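Local coordinates for protein cytosine deaminase (Klebsiella pneumoniae, PDB 4R85) that probably catalyses the hydrolytic deamination of 5-methylcytosine, and of cytosine, with a bound iron(II) ion in an amidohydrolase barrel, at residues E162-A167 / V192-D197; R204-H209 / E222-E227. One frame throughout, in Å; residues are numbered along the deposited sequence.

Interaction 1: residues E162-A167 / V192-D197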
ATOM      1  N   GLU A 162      10.611  29.222 -25.133  1.00 16.00           N
ATOM      2  CA  GLU A 162       9.717  29.238 -26.293  1.00 15.64           C
ATOM      3  C   GLU A 162       8.720  28.103 -26.243  1.00 15.41           C
ATOM      4  O   GLU A 162       7.563  28.269 -26.611  1.00 17.14           O
ATOM      5  CB  GLU A 162      10.493  29.055 -27.612  1.00 21.72           C
ATOM      6  CG  GLU A 162      11.348  30.205 -28.041  1.00 28.21           C
ATOM      7  CD  GLU A 162      11.878  30.027 -29.461  1.00 27.51           C
ATOM      8  OE1 GLU A 162      11.794  28.899 -30.033  1.00 21.96           O
ATOM      9  OE2 GLU A 162      12.356  31.036 -30.010  1.00 31.45           O
ATOM     10  N   LEU A 163       9.198  26.928 -25.858  1.00 15.05           N
ATOM     11  CA  LEU A 163       8.342  25.748 -25.789  1.00 14.79           C
ATOM     12  C   LEU A 163       7.272  25.889 -24.707  1.00 17.46           C
ATOM     13  O   LEU A 163       6.116  25.532 -24.923  1.00 14.49           O
ATOM     14  CB  LEU A 163       9.177  24.494 -25.545  1.00 14.45           C
ATOM     15  CG  LEU A 163       9.996  24.094 -26.779  1.00 17.07           C
ATOM     16  CD1 LEU A 163      11.083  23.091 -26.384  1.00 15.57           C
ATOM     17  CD2 LEU A 163       9.067  23.514 -27.836  1.00 16.70           C
ATOM     18  N   MET A 164       7.661  26.413 -23.555  1.00 13.88           N
ATOM     19  CA  MET A 164       6.699  26.669 -22.469  1.00 13.52           C
ATOM     20  C   MET A 164       5.629  27.653 -22.933  1.00 14.01           C
ATOM     21  O   MET A 164       4.440  27.444 -22.713  1.00 19.55           O
ATOM     22  CB  MET A 164       7.407  27.225 -21.238  1.00 16.63           C
ATOM     23  CG  MET A 164       8.204  26.179 -20.459  1.00 15.74           C
ATOM     24  SD  MET A 164       7.116  24.974 -19.674  1.00 15.70           S
ATOM     25  CE  MET A 164       6.392  25.977 -18.348  1.00 13.83           C
ATOM     26  N   THR A 165       6.068  28.720 -23.590  1.00 15.71           N
ATOM     27  CA  THR A 165       5.162  29.765 -24.067  1.00 15.03           C
ATOM     28  C   THR A 165       4.226  29.204 -25.127  1.00 17.06           C
ATOM     29  O   THR A 165       3.020  29.443 -25.094  1.00 16.32           O
ATOM     30  CB  THR A 165       5.962  30.956 -24.631  1.00 15.64           C
ATOM     31  OG1 THR A 165       6.833  31.465 -23.612  1.00 15.82           O
ATOM     32  CG2 THR A 165       5.043  32.072 -25.129  1.00 18.59           C
ATOM     33  N   ARG A 166       4.785  28.446 -26.067  1.00 18.80           N
ATOM     34  CA  ARG A 166       3.988  27.848 -27.137  1.00 16.27           C
ATOM     35  C   ARG A 166       2.947  26.894 -26.556  1.00 15.94           C
ATOM     36  O   ARG A 166       1.798  26.890 -26.982  1.00 18.79           O
ATOM     37  CB  ARG A 166       4.897  27.113 -28.131  1.00 17.36           C
ATOM     38  CG  ARG A 166       4.158  26.441 -29.270  1.00 19.98           C
ATOM     39  CD  ARG A 166       3.534  27.465 -30.218  1.00 21.79           C
ATOM     40  NE  ARG A 166       2.525  26.836 -31.059  1.00 34.28           N
ATOM     41  CZ  ARG A 166       1.313  27.335 -31.266  1.00 42.11           C
ATOM     42  NH1 ARG A 166       0.962  28.493 -30.712  1.00 42.22           N
ATOM     43  NH2 ARG A 166       0.458  26.684 -32.043  1.00 46.00           N
ATOM     44  N   ALA A 167       3.350  26.097 -25.569  1.00 15.81           N
ATOM     45  CA  ALA A 167       2.436  25.150 -24.925  1.00 14.91           C
ATOM     46  C   ALA A 167       1.250  25.858 -24.274  1.00 20.35           C
ATOM     47  O   ALA A 167       0.106  25.399 -24.356  1.00 17.23           O
ATOM     48  CB  ALA A 167       3.184  24.320 -23.881  1.00 14.18           C
ATOM     49  N   VAL A 192      11.953  29.723 -12.008  1.00 13.45           N
ATOM     50  CA  VAL A 192      10.737  30.001 -11.241  1.00 10.62           C
ATOM     51  C   VAL A 192      10.223  31.407 -11.553  1.00 11.04           C
ATOM     52  O   VAL A 192       9.012  31.604 -11.723  1.00 12.88           O
ATOM     53  CB  VAL A 192      10.935  29.797  -9.723  1.00 10.33           C
ATOM     54  CG1 VAL A 192       9.695  30.257  -8.950  1.00 11.26           C
ATOM     55  CG2 VAL A 192      11.262  28.324  -9.415  1.00 10.38           C
ATOM     56  N   MET A 193      11.130  32.376 -11.658  1.00 11.31           N
ATOM     57  CA  MET A 193      10.720  33.740 -12.017  1.00 13.37           C
ATOM     58  C   MET A 193      10.040  33.766 -13.383  1.00 15.51           C
ATOM     59  O   MET A 193       8.983  34.388 -13.550  1.00 14.24           O
ATOM     60  CB  MET A 193      11.912  34.700 -12.003  1.00 13.51           C
ATOM     61  CG  MET A 193      12.644  34.755 -10.672  1.00 13.71           C
ATOM     62  SD  MET A 193      11.539  35.238  -9.301  1.00 18.67           S
ATOM     63  CE  MET A 193      12.706  35.237  -7.933  1.00 29.53           C
ATOM     64  N   PHE A 194      10.636  33.069 -14.352  1.00 13.38           N
ATOM     65  CA  PHE A 194      10.052  32.960 -15.682  1.00 12.98           C
ATOM     66  C   PHE A 194       8.653  32.337 -15.678  1.00 12.84           C
ATOM     67  O   PHE A 194       7.737  32.860 -16.305  1.00 12.70           O
ATOM     68  CB  PHE A 194      10.955  32.156 -16.638  1.00 13.20           C
ATOM     69  CG  PHE A 194      10.266  31.786 -17.920  1.00 12.77           C
ATOM     70  CD1 PHE A 194      10.132  32.723 -18.944  1.00 13.38           C
ATOM     71  CD2 PHE A 194       9.698  30.529 -18.087  1.00 13.17           C
ATOM     72  CE1 PHE A 194       9.471  32.398 -20.129  1.00 17.22           C
ATOM     73  CE2 PHE A 194       9.037  30.194 -19.278  1.00 14.76           C
ATOM     74  CZ  PHE A 194       8.927  31.131 -20.294  1.00 16.63           C
ATOM     75  N   LEU A 195       8.503  31.200 -15.011  1.00 11.83           N
ATOM     76  CA  LEU A 195       7.255  30.459 -15.101  1.00 11.75           C
ATOM     77  C   LEU A 195       6.127  31.216 -14.397  1.00 12.28           C
ATOM     78  O   LEU A 195       4.985  31.193 -14.844  1.00 12.59           O
ATOM     79  CB  LEU A 195       7.394  29.025 -14.569  1.00 11.25           C
ATOM     80  CG  LEU A 195       7.489  28.710 -13.070  1.00 16.33           C
ATOM     81  CD1 LEU A 195       6.107  28.563 -12.394  1.00 13.64           C
ATOM     82  CD2 LEU A 195       8.313  27.437 -12.869  1.00 14.82           C
ATOM     83  N   MET A 196       6.458  31.900 -13.310  1.00 12.89           N
ATOM     84  CA  MET A 196       5.469  32.731 -12.629  1.00 13.59           C
ATOM     85  C   MET A 196       5.056  33.929 -13.490  1.00 16.73           C
ATOM     86  O   MET A 196       3.877  34.268 -13.556  1.00 15.51           O
ATOM     87  CB  MET A 196       5.971  33.171 -11.245  1.00 12.15           C
ATOM     88  CG  MET A 196       6.122  32.020 -10.256  1.00 13.26           C
ATOM     89  SD  MET A 196       4.567  31.186  -9.821  1.00 16.32           S
ATOM     90  CE  MET A 196       3.895  32.331  -8.599  1.00 13.73           C
ATOM     91  N   ASP A 197       6.021  34.554 -14.168  1.00 14.12           N
ATOM     92  CA  ASP A 197       5.706  35.631 -15.109  1.00 13.47           C
ATOM     93  C   ASP A 197       4.801  35.127 -16.230  1.00 19.07           C
ATOM     94  O   ASP A 197       3.837  35.799 -16.612  1.00 14.21           O
ATOM     95  CB  ASP A 197       6.982  36.218 -15.733  1.00 14.23           C
ATOM     96  CG  ASP A 197       7.776  37.082 -14.761  1.00 20.01           C
ATOM     97  OD1 ASP A 197       7.220  37.475 -13.711  1.00 21.97           O
ATOM     98  OD2 ASP A 197       8.952  37.382 -15.061  1.00 22.15           O
TER

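Interaction 2: residues R204-H209 / E222-E227. With FE2 (Fe (II) ion), chain H; 17E (5-methylcytosine), chain G.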
ATOM      1  N   ARG A 204      -2.889  31.846 -16.037  1.00 15.54           N
ATOM      2  CA  ARG A 204      -2.997  30.402 -15.872  1.00 13.77           C
ATOM      3  C   ARG A 204      -2.667  29.977 -14.453  1.00 16.33           C
ATOM      4  O   ARG A 204      -2.101  30.748 -13.674  1.00 17.89           O
ATOM      5  CB  ARG A 204      -2.069  29.680 -16.860  1.00 16.67           C
ATOM      6  CG  ARG A 204      -2.252  30.116 -18.310  1.00 15.25           C
ATOM      7  CD  ARG A 204      -3.586  29.667 -18.897  1.00 16.08           C
ATOM      8  NE  ARG A 204      -3.924  30.455 -20.079  1.00 24.71           N
ATOM      9  CZ  ARG A 204      -3.689  30.081 -21.333  1.00 26.26           C
ATOM     10  NH1 ARG A 204      -4.026  30.881 -22.332  1.00 32.57           N
ATOM     11  NH2 ARG A 204      -3.122  28.912 -21.594  1.00 24.35           N
ATOM     12  N   LEU A 205      -3.029  28.743 -14.124  1.00 12.89           N
ATOM     13  CA  LEU A 205      -2.665  28.146 -12.850  1.00 12.35           C
ATOM     14  C   LEU A 205      -1.198  27.723 -12.905  1.00 15.64           C
ATOM     15  O   LEU A 205      -0.581  27.755 -13.969  1.00 14.58           O
ATOM     16  CB  LEU A 205      -3.553  26.933 -12.556  1.00 12.26           C
ATOM     17  CG  LEU A 205      -5.064  27.194 -12.550  1.00 13.89           C
ATOM     18  CD1 LEU A 205      -5.823  25.950 -12.088  1.00 19.76           C
ATOM     19  CD2 LEU A 205      -5.387  28.377 -11.645  1.00 19.03           C
ATOM     20  N   VAL A 206      -0.649  27.337 -11.758  1.00 11.82           N
ATOM     21  CA  VAL A 206       0.747  26.903 -11.663  1.00 13.73           C
ATOM     22  C   VAL A 206       0.831  25.597 -10.885  1.00 15.68           C
ATOM     23  O   VAL A 206       0.212  25.464  -9.833  1.00 14.91           O
ATOM     24  CB  VAL A 206       1.596  27.961 -10.925  1.00 12.22           C
ATOM     25  CG1 VAL A 206       2.993  27.428 -10.598  1.00 13.11           C
ATOM     26  CG2 VAL A 206       1.688  29.224 -11.755  1.00 13.19           C
ATOM     27  N   ASP A 207       1.579  24.629 -11.403  1.00 10.44           N
ATOM     28  CA  ASP A 207       1.846  23.393 -10.665  1.00 10.08           C
ATOM     29  C   ASP A 207       3.251  22.904 -10.998  1.00 15.03           C
ATOM     30  O   ASP A 207       3.489  22.412 -12.095  1.00 14.19           O
ATOM     31  CB  ASP A 207       0.834  22.312 -11.023  1.00 10.19           C
ATOM     32  CG  ASP A 207       0.840  21.153 -10.044  1.00 17.00           C
ATOM     33  OD1 ASP A 207      -0.253  20.599  -9.771  1.00 21.39           O
ATOM     34  OD2 ASP A 207       1.924  20.791  -9.539  1.00 19.76           O
ATOM     35  N   VAL A 208       4.162  23.027 -10.036  1.00 12.86           N
ATOM     36  CA  VAL A 208       5.587  22.849 -10.282  1.00 14.63           C
ATOM     37  C   VAL A 208       6.130  21.595  -9.596  1.00 14.32           C
ATOM     38  O   VAL A 208       5.827  21.343  -8.425  1.00 16.21           O
ATOM     39  CB  VAL A 208       6.367  24.086  -9.768  1.00 15.82           C
ATOM     40  CG1 VAL A 208       7.866  23.835  -9.784  1.00 15.07           C
ATOM     41  CG2 VAL A 208       6.016  25.321 -10.595  1.00 14.25           C
ATOM     42  N   HIS A 209       6.930  20.820 -10.331  1.00 10.71           N
ATOM     43  CA  HIS A 209       7.727  19.729  -9.753  1.00 13.73           C
ATOM     44  C   HIS A 209       8.844  20.390  -8.972  1.00 13.79           C
ATOM     45  O   HIS A 209       9.831  20.842  -9.535  1.00 15.31           O
ATOM     46  CB  HIS A 209       8.318  18.844 -10.852  1.00 10.29           C
ATOM     47  CG  HIS A 209       7.356  17.829 -11.382  1.00 11.04           C
ATOM     48  ND1 HIS A 209       6.210  18.176 -12.064  1.00 13.64           N
ATOM     49  CD2 HIS A 209       7.363  16.478 -11.317  1.00 10.54           C
ATOM     50  CE1 HIS A 209       5.551  17.082 -12.399  1.00 12.16           C
ATOM     51  NE2 HIS A 209       6.232  16.038 -11.959  1.00 13.73           N
ATOM     52  N   GLU A 222      10.903  27.703  -1.415  1.00 11.26           N
ATOM     53  CA  GLU A 222      10.839  29.066  -0.858  1.00 14.23           C
ATOM     54  C   GLU A 222      10.703  30.123  -1.953  1.00 14.71           C
ATOM     55  O   GLU A 222      10.025  31.125  -1.767  1.00 11.21           O
ATOM     56  CB  GLU A 222      12.040  29.385   0.043  1.00 11.12           C
ATOM     57  CG  GLU A 222      13.386  29.517  -0.700  1.00 16.94           C
ATOM     58  CD  GLU A 222      14.558  29.858   0.220  1.00 23.66           C
ATOM     59  OE1 GLU A 222      15.515  30.529  -0.246  1.00 20.16           O
ATOM     60  OE2 GLU A 222      14.536  29.435   1.398  1.00 18.93           O
ATOM     61  N   VAL A 223      11.349  29.902  -3.095  1.00 11.26           N
ATOM     62  CA  VAL A 223      11.274  30.868  -4.189  1.00 10.11           C
ATOM     63  C   VAL A 223       9.869  30.884  -4.776  1.00 10.14           C
ATOM     64  O   VAL A 223       9.302  31.941  -5.035  1.00 12.51           O
ATOM     65  CB  VAL A 223      12.291  30.547  -5.309  1.00 14.14           C
ATOM     66  CG1 VAL A 223      12.227  31.614  -6.402  1.00 15.93           C
ATOM     67  CG2 VAL A 223      13.684  30.464  -4.726  1.00 14.28           C
ATOM     68  N   LEU A 224       9.309  29.697  -4.972  1.00 10.69           N
ATOM     69  CA  LEU A 224       7.972  29.569  -5.524  1.00  9.93           C
ATOM     70  C   LEU A 224       6.916  30.178  -4.589  1.00 12.82           C
ATOM     71  O   LEU A 224       6.040  30.937  -5.027  1.00 10.41           O
ATOM     72  CB  LEU A 224       7.665  28.088  -5.781  1.00 12.02           C
ATOM     73  CG  LEU A 224       6.255  27.758  -6.285  1.00 15.96           C
ATOM     74  CD1 LEU A 224       6.035  28.353  -7.663  1.00 17.95           C
ATOM     75  CD2 LEU A 224       6.009  26.253  -6.310  1.00 16.11           C
ATOM     76  N   ALA A 225       7.002  29.845  -3.309  1.00 10.69           N
ATOM     77  CA  ALA A 225       6.017  30.333  -2.338  1.00 11.54           C
ATOM     78  C   ALA A 225       6.110  31.849  -2.205  1.00 12.81           C
ATOM     79  O   ALA A 225       5.086  32.537  -2.111  1.00 16.71           O
ATOM     80  CB  ALA A 225       6.210  29.647  -0.977  1.00 10.04           C
ATOM     81  N   GLU A 226       7.330  32.384  -2.212  1.00 11.60           N
ATOM     82  CA  GLU A 226       7.462  33.839  -2.117  1.00 20.47           C
ATOM     83  C   GLU A 226       6.902  34.565  -3.347  1.00 17.17           C
ATOM     84  O   GLU A 226       6.244  35.593  -3.213  1.00 16.98           O
ATOM     85  CB  GLU A 226       8.905  34.264  -1.803  1.00 16.70           C
ATOM     86  CG  GLU A 226       9.163  35.788  -1.805  1.00 15.24           C
ATOM     87  CD  GLU A 226       8.430  36.574  -0.703  1.00 21.34           C
ATOM     88  OE1 GLU A 226       7.672  35.987   0.096  1.00 24.73           O
ATOM     89  OE2 GLU A 226       8.626  37.806  -0.640  1.00 22.44           O
ATOM     90  N   GLU A 227       7.154  34.037  -4.544  1.00 15.65           N
ATOM     91  CA  GLU A 227       6.578  34.649  -5.735  1.00 11.68           C
ATOM     92  C   GLU A 227       5.058  34.603  -5.677  1.00 15.08           C
ATOM     93  O   GLU A 227       4.385  35.571  -6.023  1.00 14.93           O
ATOM     94  CB  GLU A 227       7.091  33.948  -7.000  1.00 17.35           C
ATOM     95  CG  GLU A 227       8.561  34.275  -7.278  1.00 15.68           C
ATOM     96  CD  GLU A 227       8.810  35.783  -7.258  1.00 20.53           C
ATOM     97  OE1 GLU A 227       9.712  36.237  -6.513  1.00 22.62           O
ATOM     98  OE2 GLU A 227       8.093  36.518  -7.981  1.00 19.35           O
TER
HETATM   99 FE   FE2 H 502       5.137  14.073 -11.277  1.00 19.40          FE
HETATM  100  N1  17E G 501       9.167  13.237 -14.335  1.00 12.92           N
HETATM  101  C2  17E G 501       9.593  13.759 -13.184  1.00 13.67           C
HETATM  102  O2  17E G 501      10.515  14.775 -13.207  1.00 13.81           O
HETATM  103  N3  17E G 501       9.141  13.321 -12.005  1.00 15.01           N
HETATM  104  C4  17E G 501       8.239  12.326 -11.951  1.00 19.47           C
HETATM  105  N4  17E G 501       7.765  11.865 -10.685  1.00 20.70           N
HETATM  106  C5  17E G 501       7.762  11.749 -13.129  1.00 13.49           C
HETATM  107  C6  17E G 501       8.258  12.241 -14.333  1.00 14.79           C
HETATM  108  CM5 17E G 501       6.757  10.643 -13.086  1.00 14.00           C

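Interaction 1: residues E162-A167 / V192-D197
Thr165 OG1 is a polar atom with two neighbours of different kinds: it is hydrogen-bonded to the carbonyl O of Arg161 one turn back along its own helix, and it lies against the Phe194 ring with its distance to CZ at 3.9 Å. The torsion chi1 of -58° sets the hydroxyl beside the backbone N, where it can reach that carbonyl. The helix thus satisfies the oxygen internally, and its meeting with the ring is plain van der Waals contact. OG1 lies at the ring's edge, near the ring plane, and the two side chains cross at about a right angle.

Phe194 spans the distance between the helices. Its CG stands anti to the backbone N (chi1 168°), which sends the ring out toward residues 162-167. The leading rim, CE2 and CZ, then enters beside two successive residues of the facing helix. Met164 CB approaches CE2 to 3.9 Å, also at the edge and near the ring plane, while Met164 CG is 4.3 Å from the same CE2. Beyond CG the methionine sulfur turns off from the ring. The ring therefore packs on the base of the methionine rather than on its sulfur. The backbones stay well apart: even the nearest CA atoms, of Met164 and Leu195, are separated by 8.3 Å, and side chains do all the joining.

The two segments belong to helices 160-170 and 185-202, adjacent members of the outer layer of the TIM barrel. Leu198 and Tyr202 continue the contact along the second helix, Val120 and Pro150 from loops touch Met164, and Met196 turns to strand 205-209 beneath.

Interaction 2: residues R204-H209 / E222-E227
Leu224 meets two strand residues, Val206 and Val208, by apolar contact. Its CD2 lies 4.1 Å from Val208 CB, while its CD1 sits between the valines, 4.2 Å from Val208 CG2 and 4.3 Å from Val206 CG1. With CG anti to the backbone N (chi1 176°), the leucine reaches out from helix 220-231 and spans the two valines, which lie two apart on the strand and so share its outward face. Val237 and Ala239 of the next strand also touch Leu224.

Polar bonds turn the other way: Asp207, between the two valines, points away from the helix, with a salt bridge to Arg115 and a hydrogen bond to Ser240.

Metal coordination comes at the strand's end. His209 NE2 binds the iron(II) ion at 2.4 Å, joined there by His56, His58, His241 and Asp308. The imidazole also borders 5-methylcytosine, at 3.7 Å from His209 CD2 to ligand N3.

One short strand thus separates two chemistries: an oily outer face seats the helix, while the other side of the barrel wall carries charge and the metal-binding imidazole.

Interactions 1 and 2 lie in series along one stretch of the TIM barrel, their centres about 12 Å apart. Interaction 1 joins two neighbouring outer helices, 160-170 and 185-202; interaction 2 pins the next helix, 220-231, to strand 205-209, which directly follows helix 185-202 in the chain. They also touch: Leu195 CD1 lies 3.7 Å from Val208 CG2, Met193 packs on Glu227 and Val192 on Val223. Helix 185-202 is therefore wedged between its two helical neighbours and the strand. Packing thus runs from residues 162-167 on the outer layer inward to the strand whose last residue, His209, holds the iron beside the bound base.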